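Local coordinates for RagB/SusD family nutrient uptake outer membrane protein (Bacteroides thetaiotaomicron, PDB 7KV2) that probably binds beta-glucans at the outer membrane for nutrient uptake, as a surface glycan-binding protein of the SusD family, at residues K462-W465 with D466-T470; I449-E452 with R453-F457; N156-W159 with K160-N164. All coordinates share one frame; numbering follows the deposited sequence.

Interaction 1. Residues K462-W465 with D466-T470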
ATOM      1  N   LYS A 462       1.878  -5.384  -2.619  1.00 17.79           N
ATOM      2  CA  LYS A 462       1.030  -6.511  -3.123  1.00 16.88           C
ATOM      3  C   LYS A 462       1.762  -7.860  -3.045  1.00 17.99           C
ATOM      4  O   LYS A 462       1.132  -8.865  -2.661  1.00 18.51           O
ATOM      5  CB  LYS A 462       0.621  -6.281  -4.582  1.00 17.97           C
ATOM      6  CG  LYS A 462       0.032  -4.899  -4.842  1.00 17.28           C
ATOM      7  CD  LYS A 462      -1.290  -4.660  -4.153  1.00 18.64           C
ATOM      8  CE  LYS A 462      -1.766  -3.221  -4.329  1.00 19.26           C
ATOM      9  NZ  LYS A 462      -3.138  -2.965  -3.836  1.00 19.77           N
ATOM     10  N   ARG A 463       3.056  -7.887  -3.371  1.00 17.89           N
ATOM     11  CA  ARG A 463       3.793  -9.139  -3.703  1.00 17.86           C
ATOM     12  C   ARG A 463       3.810 -10.104  -2.493  1.00 19.54           C
ATOM     13  O   ARG A 463       3.626 -11.335  -2.696  1.00 20.54           O
ATOM     14  CB  ARG A 463       5.203  -8.767  -4.175  1.00 17.94           C
ATOM     15  CG  ARG A 463       6.126  -9.951  -4.432  1.00 17.67           C
ATOM     16  CD  ARG A 463       5.607 -10.879  -5.534  1.00 19.74           C
ATOM     17  NE  ARG A 463       6.668 -11.822  -5.878  1.00 18.60           N
ATOM     18  CZ  ARG A 463       6.504 -12.916  -6.623  1.00 20.28           C
ATOM     19  NH1 ARG A 463       5.321 -13.243  -7.101  1.00 20.42           N
ATOM     20  NH2 ARG A 463       7.540 -13.677  -6.886  1.00 20.84           N
ATOM     21  N   TYR A 464       4.089  -9.598  -1.306  1.00 17.69           N
ATOM     22  CA  TYR A 464       4.229 -10.474  -0.119  1.00 19.60           C
ATOM     23  C   TYR A 464       2.903 -11.203   0.087  1.00 20.67           C
ATOM     24  O   TYR A 464       2.935 -12.446   0.195  1.00 20.29           O
ATOM     25  CB  TYR A 464       4.610  -9.691   1.115  1.00 18.57           C
ATOM     26  CG  TYR A 464       4.936 -10.535   2.335  1.00 19.21           C
ATOM     27  CD1 TYR A 464       5.837 -11.593   2.265  1.00 19.35           C
ATOM     28  CD2 TYR A 464       4.313 -10.291   3.547  1.00 16.78           C
ATOM     29  CE1 TYR A 464       6.183 -12.309   3.400  1.00 21.47           C
ATOM     30  CE2 TYR A 464       4.623 -11.031   4.688  1.00 18.25           C
ATOM     31  CZ  TYR A 464       5.561 -12.043   4.607  1.00 20.53           C
ATOM     32  OH  TYR A 464       5.906 -12.767   5.724  1.00 21.74           O
ATOM     33  N   TRP A 465       1.794 -10.463   0.069  1.00 20.06           N
ATOM     34  CA  TRP A 465       0.441 -11.061   0.260  1.00 20.52           C
ATOM     35  C   TRP A 465       0.132 -12.036  -0.881  1.00 21.40           C
ATOM     36  O   TRP A 465      -0.465 -13.108  -0.596  1.00 20.83           O
ATOM     37  CB  TRP A 465      -0.632  -9.988   0.453  1.00 21.27           C
ATOM     38  CG  TRP A 465      -0.205  -8.942   1.433  1.00 22.00           C
ATOM     39  CD1 TRP A 465      -0.010  -7.614   1.151  1.00 22.46           C
ATOM     40  CD2 TRP A 465       0.281  -9.144   2.765  1.00 21.61           C
ATOM     41  NE1 TRP A 465       0.505  -6.967   2.235  1.00 23.08           N
ATOM     42  CE2 TRP A 465       0.649  -7.869   3.257  1.00 21.29           C
ATOM     43  CE3 TRP A 465       0.329 -10.245   3.638  1.00 22.47           C
ATOM     44  CZ2 TRP A 465       1.123  -7.691   4.548  1.00 20.73           C
ATOM     45  CZ3 TRP A 465       0.806 -10.064   4.912  1.00 21.47           C
ATOM     46  CH2 TRP A 465       1.200  -8.807   5.355  1.00 25.15           C
ATOM     47  N   ASP A 466       0.495 -11.719  -2.133  1.00 19.02           N
ATOM     48  CA  ASP A 466       0.256 -12.632  -3.282  1.00 22.36           C
ATOM     49  C   ASP A 466       1.032 -13.961  -3.072  1.00 22.21           C
ATOM     50  O   ASP A 466       0.462 -15.043  -3.337  1.00 22.53           O
ATOM     51  CB  ASP A 466       0.564 -11.956  -4.627  1.00 21.53           C
ATOM     52  CG  ASP A 466      -0.410 -10.840  -4.991  1.00 25.43           C
ATOM     53  OD1 ASP A 466      -1.561 -10.844  -4.459  1.00 23.07           O
ATOM     54  OD2 ASP A 466      -0.000  -9.945  -5.777  1.00 25.47           O
ATOM     55  N   LEU A 467       2.290 -13.897  -2.641  1.00 20.97           N
ATOM     56  CA  LEU A 467       3.114 -15.112  -2.400  1.00 23.10           C
ATOM     57  C   LEU A 467       2.452 -15.972  -1.330  1.00 22.60           C
ATOM     58  O   LEU A 467       2.358 -17.211  -1.529  1.00 23.34           O
ATOM     59  CB  LEU A 467       4.526 -14.729  -1.950  1.00 20.72           C
ATOM     60  CG  LEU A 467       5.413 -14.238  -3.084  1.00 20.16           C
ATOM     61  CD1 LEU A 467       6.686 -13.639  -2.552  1.00 20.37           C
ATOM     62  CD2 LEU A 467       5.650 -15.339  -4.131  1.00 21.03           C
ATOM     63  N   ILE A 468       2.008 -15.351  -0.251  1.00 24.64           N
ATOM     64  CA  ILE A 468       1.478 -16.120   0.905  1.00 23.45           C
ATOM     65  C   ILE A 468       0.166 -16.773   0.437  1.00 29.42           C
ATOM     66  O   ILE A 468       0.043 -17.982   0.631  1.00 25.52           O
ATOM     67  CB  ILE A 468       1.300 -15.262   2.163  1.00 25.19           C
ATOM     68  CG1 ILE A 468       2.648 -14.836   2.744  1.00 24.45           C
ATOM     69  CG2 ILE A 468       0.453 -16.014   3.181  1.00 26.72           C
ATOM     70  CD1 ILE A 468       2.560 -13.861   3.883  1.00 24.36           C
ATOM     71  N   ARG A 469      -0.773 -16.011  -0.156  1.00 26.53           N
ATOM     72  CA  ARG A 469      -2.159 -16.495  -0.421  1.00 26.62           C
ATOM     73  C   ARG A 469      -2.169 -17.573  -1.506  1.00 29.43           C
ATOM     74  O   ARG A 469      -3.157 -18.356  -1.532  1.00 30.15           O
ATOM     75  CB  ARG A 469      -3.107 -15.362  -0.803  1.00 24.37           C
ATOM     76  CG  ARG A 469      -2.895 -14.791  -2.199  1.00 22.39           C
ATOM     77  CD  ARG A 469      -3.692 -13.509  -2.384  1.00 24.75           C
ATOM     78  NE  ARG A 469      -3.429 -12.927  -3.687  1.00 23.65           N
ATOM     79  CZ  ARG A 469      -3.846 -13.437  -4.861  1.00 25.41           C
ATOM     80  NH1 ARG A 469      -4.610 -14.510  -4.903  1.00 24.64           N
ATOM     81  NH2 ARG A 469      -3.535 -12.850  -6.003  1.00 24.61           N
ATOM     82  N   THR A 470      -1.158 -17.605  -2.385  1.00 28.59           N
ATOM     83  CA  THR A 470      -1.073 -18.578  -3.514  1.00 26.54           C
ATOM     84  C   THR A 470      -0.216 -19.790  -3.135  1.00 27.93           C
ATOM     85  O   THR A 470      -0.045 -20.657  -3.990  1.00 28.37           O
ATOM     86  CB  THR A 470      -0.504 -17.911  -4.776  1.00 27.93           C
ATOM     87  OG1 THR A 470       0.825 -17.461  -4.493  1.00 25.06           O
ATOM     88  CG2 THR A 470      -1.375 -16.784  -5.245  1.00 25.51           C
TER
HETATM   89  O   HOH W   1      -1.824  -8.581  -3.130  1.00 31.64           O
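Tyr464 with Ile468 and Arg463 with Leu467 make local i to i+4 contacts along the short helix 463-469, which is largely buried. Four backbone hydrogen bonds hold the turns together; Leu467 N to Arg463 O, at 2.9 Å, is one of them. With CG trans to the backbone N (chi1 -173°), the Tyr464 side chain presents one ring face to Ile468. The methyl CD1 of Ile468 sits over that face, 3.7 Å from the centroid of the Tyr464 ring, in a CH-pi contact that suits a slim aliphatic branch. The Tyr464 hydroxyl is hydrogen-bonded to Trp489, and Trp465 meets Phe161 edge-to-face. Leu467 treats Arg463 similarly: its CD2 lies over the centre of the guanidinium, 3.6 Å from Arg463 CZ. This apolar lid leaves the guanidinium edge for polar partners, and NH2 pairs with Asp79. Arg469 forms a side-on salt bridge with Asp466, its NE 2.9 Å and its NH2 3.2 Å from the one atom Asp466 OD1. A chi1 of 73° sets Arg469 CG close against Trp465 O. Water 1 donates to Asp466 OD1 at 2.6 Å and bridges it to Lys462 O. Asp466 OD2 pairs with Arg453, and Arg469 NH1 with Glu414, so these buried charges are likely to stabilise one another. Thr470 OG1 donates to Asp466 O at 2.7 Å and Thr470 N from the opposite face, so that carbonyl is held twice. This is a short, buried alpha-helix of the helical SusD fold, combining an i to i+3 salt bridge with i to i+4 apolar contacts.

Interaction 2. Residues I449-E452 with R453-F457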
ATOM      1  N   ILE A 449      -0.653 -15.207 -14.323  1.00 22.36           N
ATOM      2  CA  ILE A 449      -1.402 -14.058 -13.743  1.00 22.60           C
ATOM      3  C   ILE A 449      -0.645 -13.557 -12.503  1.00 22.49           C
ATOM      4  O   ILE A 449      -0.441 -12.332 -12.377  1.00 20.86           O
ATOM      5  CB  ILE A 449      -2.863 -14.416 -13.470  1.00 21.48           C
ATOM      6  CG1 ILE A 449      -3.567 -14.798 -14.768  1.00 22.17           C
ATOM      7  CG2 ILE A 449      -3.574 -13.272 -12.761  1.00 21.29           C
ATOM      8  CD1 ILE A 449      -4.897 -15.477 -14.564  1.00 22.67           C
ATOM      9  N   ILE A 450      -0.179 -14.472 -11.663  1.00 21.26           N
ATOM     10  CA  ILE A 450       0.564 -14.128 -10.433  1.00 20.62           C
ATOM     11  C   ILE A 450       1.873 -13.433 -10.836  1.00 21.55           C
ATOM     12  O   ILE A 450       2.239 -12.399 -10.198  1.00 20.34           O
ATOM     13  CB  ILE A 450       0.769 -15.372  -9.562  1.00 20.41           C
ATOM     14  CG1 ILE A 450      -0.571 -15.948  -9.099  1.00 25.12           C
ATOM     15  CG2 ILE A 450       1.691 -15.040  -8.410  1.00 22.02           C
ATOM     16  CD1 ILE A 450      -1.380 -14.944  -8.304  1.00 32.96           C
ATOM     17  N   GLU A 451       2.536 -13.922 -11.872  1.00 19.42           N
ATOM     18  CA  GLU A 451       3.777 -13.262 -12.343  1.00 20.03           C
ATOM     19  C   GLU A 451       3.460 -11.882 -12.962  1.00 19.44           C
ATOM     20  O   GLU A 451       4.326 -10.978 -12.854  1.00 17.69           O
ATOM     21  CB  GLU A 451       4.592 -14.198 -13.214  1.00 21.36           C
ATOM     22  CG  GLU A 451       5.905 -13.580 -13.660  1.00 21.50           C
ATOM     23  CD  GLU A 451       6.933 -13.229 -12.588  1.00 24.66           C
ATOM     24  OE1 GLU A 451       6.731 -13.481 -11.360  1.00 22.02           O
ATOM     25  OE2 GLU A 451       7.989 -12.718 -13.000  1.00 29.84           O
ATOM     26  N   GLU A 452       2.304 -11.693 -13.599  1.00 19.79           N
ATOM     27  CA  GLU A 452       1.964 -10.367 -14.168  1.00 18.87           C
ATOM     28  C   GLU A 452       1.769  -9.387 -13.009  1.00 17.97           C
ATOM     29  O   GLU A 452       2.242  -8.273 -13.119  1.00 16.69           O
ATOM     30  CB  GLU A 452       0.723 -10.399 -15.053  1.00 20.34           C
ATOM     31  CG  GLU A 452       0.566  -9.161 -15.911  1.00 20.62           C
ATOM     32  CD  GLU A 452       1.569  -9.067 -17.043  1.00 22.06           C
ATOM     33  OE1 GLU A 452       2.051 -10.153 -17.506  1.00 22.09           O
ATOM     34  OE2 GLU A 452       1.940  -7.924 -17.389  1.00 21.73           O
ATOM     35  N   ARG A 453       1.136  -9.806 -11.911  1.00 17.73           N
ATOM     36  CA  ARG A 453       1.029  -8.975 -10.695  1.00 17.92           C
ATOM     37  C   ARG A 453       2.429  -8.572 -10.233  1.00 18.08           C
ATOM     38  O   ARG A 453       2.641  -7.415  -9.842  1.00 17.74           O
ATOM     39  CB  ARG A 453       0.276  -9.703  -9.586  1.00 18.92           C
ATOM     40  CG  ARG A 453      -1.162 -10.041  -9.905  1.00 17.90           C
ATOM     41  CD  ARG A 453      -1.813 -10.837  -8.780  1.00 19.61           C
ATOM     42  NE  ARG A 453      -2.039  -9.984  -7.618  1.00 20.66           N
ATOM     43  CZ  ARG A 453      -3.090  -9.201  -7.395  1.00 20.28           C
ATOM     44  NH1 ARG A 453      -4.182  -9.226  -8.160  1.00 19.74           N
ATOM     45  NH2 ARG A 453      -3.060  -8.431  -6.329  1.00 22.98           N
ATOM     46  N   HIS A 454       3.352  -9.536 -10.208  1.00 18.30           N
ATOM     47  CA  HIS A 454       4.737  -9.363  -9.741  1.00 17.66           C
ATOM     48  C   HIS A 454       5.399  -8.238 -10.565  1.00 16.75           C
ATOM     49  O   HIS A 454       6.062  -7.387  -9.984  1.00 16.21           O
ATOM     50  CB  HIS A 454       5.475 -10.710  -9.868  1.00 18.12           C
ATOM     51  CG  HIS A 454       6.825 -10.697  -9.251  1.00 18.41           C
ATOM     52  ND1 HIS A 454       7.765 -11.667  -9.526  1.00 19.35           N
ATOM     53  CD2 HIS A 454       7.381  -9.852  -8.360  1.00 19.55           C
ATOM     54  CE1 HIS A 454       8.847 -11.433  -8.817  1.00 20.80           C
ATOM     55  NE2 HIS A 454       8.654 -10.297  -8.103  1.00 19.75           N
ATOM     56  N   LEU A 455       5.227  -8.288 -11.881  1.00 15.98           N
ATOM     57  CA  LEU A 455       5.805  -7.297 -12.828  1.00 17.70           C
ATOM     58  C   LEU A 455       5.118  -5.930 -12.624  1.00 15.83           C
ATOM     59  O   LEU A 455       5.806  -4.911 -12.749  1.00 15.98           O
ATOM     60  CB  LEU A 455       5.567  -7.814 -14.255  1.00 17.83           C
ATOM     61  CG  LEU A 455       6.345  -9.070 -14.673  1.00 19.07           C
ATOM     62  CD1 LEU A 455       5.923  -9.524 -16.065  1.00 19.95           C
ATOM     63  CD2 LEU A 455       7.842  -8.818 -14.690  1.00 19.31           C
ATOM     64  N   GLU A 456       3.822  -5.939 -12.305  1.00 15.56           N
ATOM     65  CA  GLU A 456       2.923  -4.756 -12.319  1.00 14.87           C
ATOM     66  C   GLU A 456       3.057  -3.889 -11.049  1.00 15.59           C
ATOM     67  O   GLU A 456       2.911  -2.653 -11.148  1.00 15.78           O
ATOM     68  CB  GLU A 456       1.484  -5.251 -12.496  1.00 14.99           C
ATOM     69  CG  GLU A 456       0.470  -4.153 -12.649  1.00 15.06           C
ATOM     70  CD  GLU A 456       0.546  -3.262 -13.875  1.00 14.81           C
ATOM     71  OE1 GLU A 456       1.262  -3.616 -14.844  1.00 17.01           O
ATOM     72  OE2 GLU A 456      -0.110  -2.177 -13.835  1.00 15.52           O
ATOM     73  N   PHE A 457       3.294  -4.485  -9.891  1.00 14.58           N
ATOM     74  CA  PHE A 457       3.086  -3.825  -8.580  1.00 15.44           C
ATOM     75  C   PHE A 457       4.333  -3.809  -7.694  1.00 14.70           C
ATOM     76  O   PHE A 457       4.184  -3.715  -6.500  1.00 15.12           O
ATOM     77  CB  PHE A 457       1.943  -4.530  -7.827  1.00 16.83           C
ATOM     78  CG  PHE A 457       0.616  -4.546  -8.544  1.00 17.14           C
ATOM     79  CD1 PHE A 457      -0.009  -3.354  -8.871  1.00 16.85           C
ATOM     80  CD2 PHE A 457       0.027  -5.744  -8.936  1.00 18.90           C
ATOM     81  CE1 PHE A 457      -1.216  -3.355  -9.545  1.00 17.37           C
ATOM     82  CE2 PHE A 457      -1.190  -5.745  -9.610  1.00 19.01           C
ATOM     83  CZ  PHE A 457      -1.802  -4.548  -9.913  1.00 18.14           C
TER
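A His-carboxylate hydrogen bond links Glu451 and His454 across one turn of helix 446-456. His454 ND1 donates to Glu451 OE1 at 2.8 Å with an N-H...O angle of 156°. OE1 lies in the imidazole plane, at the ring edge, while ND1 comes to its syn side but tilted out of the carboxylate plane; the two planes are 74° apart. Glu451 reaches this place by a bend at chi2 (64°), which turns the carboxylate forward along the helix, to the histidine edge. A glutamate suits the site because its length spans the turn; Glu451 OE1 also comes within 3.4 Å of His454 CB. The other ring nitrogen, NE2, is hydrogen-bonded to Asp80, so two acidic residues hold the imidazole and fix its rotation. The backbone bonds of the helix continue through this turn, Arg453 N to Ile449 O at 3.0 Å among them. Ile450 CD1 touches Arg453 CD at 4.2 Å, an aliphatic contact. Glu452 and Glu456, on neighbouring turns, carry like charges whose nearest oxygens, Glu452 OE2 and Glu456 OE1, stay 5.0 Å apart. Arg338 pairs with both and probably offsets their repulsion, while Glu456 also meets Arg404, Arg435 and Ser406. The arrangement is thus an i to i+3 His-carboxylate hydrogen bond on a buried helix of the SusD family region, whose other charged residues tie it by salt bridges to the helices and loops around it.

Interaction 3. Residues N156-W159 with K160-N164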
ATOM      1  N   ASN A 156      -7.809  -4.269   8.113  1.00 21.73           N
ATOM      2  CA  ASN A 156      -7.062  -5.020   7.098  1.00 20.87           C
ATOM      3  C   ASN A 156      -5.562  -4.814   7.341  1.00 19.36           C
ATOM      4  O   ASN A 156      -4.798  -5.777   7.170  1.00 18.97           O
ATOM      5  CB  ASN A 156      -7.518  -4.602   5.693  1.00 22.75           C
ATOM      6  CG  ASN A 156      -6.832  -5.422   4.643  1.00 24.92           C
ATOM      7  OD1 ASN A 156      -6.883  -6.660   4.696  1.00 22.11           O
ATOM      8  ND2 ASN A 156      -6.185  -4.732   3.695  1.00 24.24           N
ATOM      9  N   TRP A 157      -5.129  -3.627   7.765  1.00 18.98           N
ATOM     10  CA  TRP A 157      -3.688  -3.390   8.014  1.00 18.95           C
ATOM     11  C   TRP A 157      -3.256  -4.368   9.137  1.00 22.75           C
ATOM     12  O   TRP A 157      -2.236  -5.040   9.016  1.00 21.99           O
ATOM     13  CB  TRP A 157      -3.458  -1.949   8.448  1.00 21.12           C
ATOM     14  CG  TRP A 157      -3.477  -0.895   7.371  1.00 19.27           C
ATOM     15  CD1 TRP A 157      -3.494  -1.062   6.021  1.00 23.71           C
ATOM     16  CD2 TRP A 157      -3.401   0.521   7.600  1.00 19.82           C
ATOM     17  NE1 TRP A 157      -3.444   0.157   5.395  1.00 21.76           N
ATOM     18  CE2 TRP A 157      -3.369   1.144   6.331  1.00 20.57           C
ATOM     19  CE3 TRP A 157      -3.337   1.321   8.743  1.00 22.40           C
ATOM     20  CZ2 TRP A 157      -3.327   2.524   6.180  1.00 21.32           C
ATOM     21  CZ3 TRP A 157      -3.231   2.697   8.592  1.00 24.21           C
ATOM     22  CH2 TRP A 157      -3.210   3.283   7.316  1.00 22.58           C
ATOM     23  N   VAL A 158      -4.000  -4.424  10.240  1.00 21.82           N
ATOM     24  CA  VAL A 158      -3.577  -5.296  11.378  1.00 21.53           C
ATOM     25  C   VAL A 158      -3.907  -6.759  11.110  1.00 20.29           C
ATOM     26  O   VAL A 158      -3.122  -7.598  11.568  1.00 23.11           O
ATOM     27  CB  VAL A 158      -4.084  -4.792  12.742  1.00 21.31           C
ATOM     28  CG1 VAL A 158      -3.246  -3.632  13.248  1.00 22.08           C
ATOM     29  CG2 VAL A 158      -5.552  -4.422  12.723  1.00 23.52           C
ATOM     30  N   TRP A 159      -4.972  -7.057  10.389  1.00 20.69           N
ATOM     31  CA  TRP A 159      -5.349  -8.439  10.000  1.00 23.23           C
ATOM     32  C   TRP A 159      -4.207  -9.060   9.188  1.00 25.71           C
ATOM     33  O   TRP A 159      -3.738 -10.201   9.498  1.00 23.30           O
ATOM     34  CB  TRP A 159      -6.670  -8.439   9.254  1.00 22.94           C
ATOM     35  CG  TRP A 159      -7.149  -9.765   8.747  1.00 22.60           C
ATOM     36  CD1 TRP A 159      -7.487 -10.861   9.498  1.00 24.16           C
ATOM     37  CD2 TRP A 159      -7.368 -10.136   7.375  1.00 23.51           C
ATOM     38  NE1 TRP A 159      -7.904 -11.878   8.689  1.00 24.71           N
ATOM     39  CE2 TRP A 159      -7.813 -11.476   7.375  1.00 23.41           C
ATOM     40  CE3 TRP A 159      -7.197  -9.489   6.145  1.00 21.61           C
ATOM     41  CZ2 TRP A 159      -8.129 -12.146   6.202  1.00 22.86           C
ATOM     42  CZ3 TRP A 159      -7.509 -10.148   4.979  1.00 24.24           C
ATOM     43  CH2 TRP A 159      -7.996 -11.461   5.006  1.00 24.82           C
ATOM     44  N   LYS A 160      -3.742  -8.341   8.162  1.00 21.98           N
ATOM     45  CA  LYS A 160      -2.682  -8.881   7.289  1.00 22.79           C
ATOM     46  C   LYS A 160      -1.382  -9.028   8.071  1.00 19.59           C
ATOM     47  O   LYS A 160      -0.762 -10.076   7.915  1.00 22.61           O
ATOM     48  CB  LYS A 160      -2.501  -8.028   6.015  1.00 23.44           C
ATOM     49  CG  LYS A 160      -3.557  -8.349   4.977  1.00 25.37           C
ATOM     50  CD  LYS A 160      -3.186  -7.888   3.596  1.00 29.62           C
ATOM     51  CE  LYS A 160      -3.989  -8.606   2.549  1.00 26.23           C
ATOM     52  NZ  LYS A 160      -3.545  -8.190   1.204  1.00 28.91           N
ATOM     53  N   PHE A 161      -0.913  -8.005   8.780  1.00 20.03           N
ATOM     54  CA  PHE A 161       0.451  -8.022   9.353  1.00 18.97           C
ATOM     55  C   PHE A 161       0.465  -8.898  10.619  1.00 21.38           C
ATOM     56  O   PHE A 161       1.481  -9.541  10.810  1.00 19.90           O
ATOM     57  CB  PHE A 161       0.994  -6.635   9.654  1.00 19.08           C
ATOM     58  CG  PHE A 161       1.484  -5.906   8.408  1.00 18.82           C
ATOM     59  CD1 PHE A 161       2.766  -6.106   7.915  1.00 21.29           C
ATOM     60  CD2 PHE A 161       0.662  -4.993   7.753  1.00 21.37           C
ATOM     61  CE1 PHE A 161       3.208  -5.452   6.765  1.00 20.57           C
ATOM     62  CE2 PHE A 161       1.107  -4.307   6.618  1.00 19.14           C
ATOM     63  CZ  PHE A 161       2.379  -4.531   6.134  1.00 19.47           C
ATOM     64  N   TRP A 162      -0.594  -8.890  11.420  1.00 23.21           N
ATOM     65  CA  TRP A 162      -0.545  -9.581  12.748  1.00 23.12           C
ATOM     66  C   TRP A 162      -1.623 -10.674  12.906  1.00 27.95           C
ATOM     67  O   TRP A 162      -1.383 -11.578  13.746  1.00 27.86           O
ATOM     68  CB  TRP A 162      -0.639  -8.559  13.867  1.00 23.27           C
ATOM     69  CG  TRP A 162       0.590  -7.748  14.090  1.00 23.79           C
ATOM     70  CD1 TRP A 162       1.705  -8.128  14.768  1.00 23.41           C
ATOM     71  CD2 TRP A 162       0.820  -6.402  13.643  1.00 22.46           C
ATOM     72  NE1 TRP A 162       2.605  -7.108  14.798  1.00 22.69           N
ATOM     73  CE2 TRP A 162       2.089  -6.033  14.115  1.00 22.27           C
ATOM     74  CE3 TRP A 162       0.084  -5.491  12.866  1.00 22.64           C
ATOM     75  CZ2 TRP A 162       2.625  -4.765  13.898  1.00 22.79           C
ATOM     76  CZ3 TRP A 162       0.598  -4.229  12.687  1.00 18.84           C
ATOM     77  CH2 TRP A 162       1.870  -3.891  13.137  1.00 21.59           C
ATOM     78  N   GLY A 163      -2.751 -10.591  12.198  1.00 26.07           N
ATOM     79  CA  GLY A 163      -3.750 -11.669  12.056  1.00 28.33           C
ATOM     80  C   GLY A 163      -4.710 -11.755  13.251  1.00 27.27           C
ATOM     81  O   GLY A 163      -5.906 -11.446  13.076  1.00 27.46           O
ATOM     82  N   ASN A 164      -4.214 -12.227  14.397  1.00 27.49           N
ATOM     83  CA  ASN A 164      -5.026 -12.528  15.621  1.00 27.42           C
ATOM     84  C   ASN A 164      -4.963 -11.334  16.572  1.00 23.76           C
ATOM     85  O   ASN A 164      -4.025 -11.289  17.400  1.00 30.01           O
ATOM     86  CB  ASN A 164      -4.509 -13.803  16.309  1.00 28.36           C
ATOM     87  CG  ASN A 164      -4.347 -14.975  15.378  1.00 25.35           C
ATOM     88  OD1 ASN A 164      -5.301 -15.534  14.864  1.00 29.93           O
ATOM     89  ND2 ASN A 164      -3.114 -15.362  15.138  1.00 27.25           N
TER
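Lys160, near the C-terminal end of helix 137-162, has its N hydrogen-bonded to Asn156 O at 2.9 Å. Its extended chain runs alongside Asn156, with Lys160 CG 3.7 Å from Asn156 OD1, a buried oxygen that has no polar partner in the model. Lys160 NZ and Asn156 ND2 both reach Glu226, so a long cation suits this place. Next, Phe161 turns a ring edge to the preceding turn: Trp157 O lies in the ring plane, 3.2 Å from Phe161 CD2. Trp162 then crosses Val158, Trp162 CE3 meeting Val158 CG1 at 3.8 Å. Gly163 leaves the helix with a positive phi of 81°, easiest without a side chain; Gly163 N is hydrogen-bonded to Val158 O at 3.1 Å, and that oxygen also accepts from Trp162 N. The Trp159 indole, trans about chi1 (177°), packs against Leu186 and Met190 of helix 183-200 and Ile227 of helix 217-231, and donates through NE1 to Ala183 O. A leucine in its place would probably leave Ala183 O without this donor and open a gap beside Leu186, Met190 and Ile227. The turn thus sits among those two helices and helix 110-130, whose Leu111, Ala115 and Tyr116 pack against Phe161 and Val158.

From the N terminus, interaction 3 comes first, at the end of helix 137-162 in the starch-binding-associating family region. Interaction 2 follows far along the chain on helix 446-456, and interaction 1 soon after on helix 463-469, both in the SusD family region. Each lies within one continuous stretch, so none closes a long loop; they run in series, neither nesting nor crossing. Of the three, interaction 1 is the one that meets both others: Asp466 pairs with Arg453 of interaction 2, and Trp465 packs on Lys160 and Phe161 of interaction 3, across the two family regions. Interactions 2 and 3 stay about 8 Å apart at their nearest atoms.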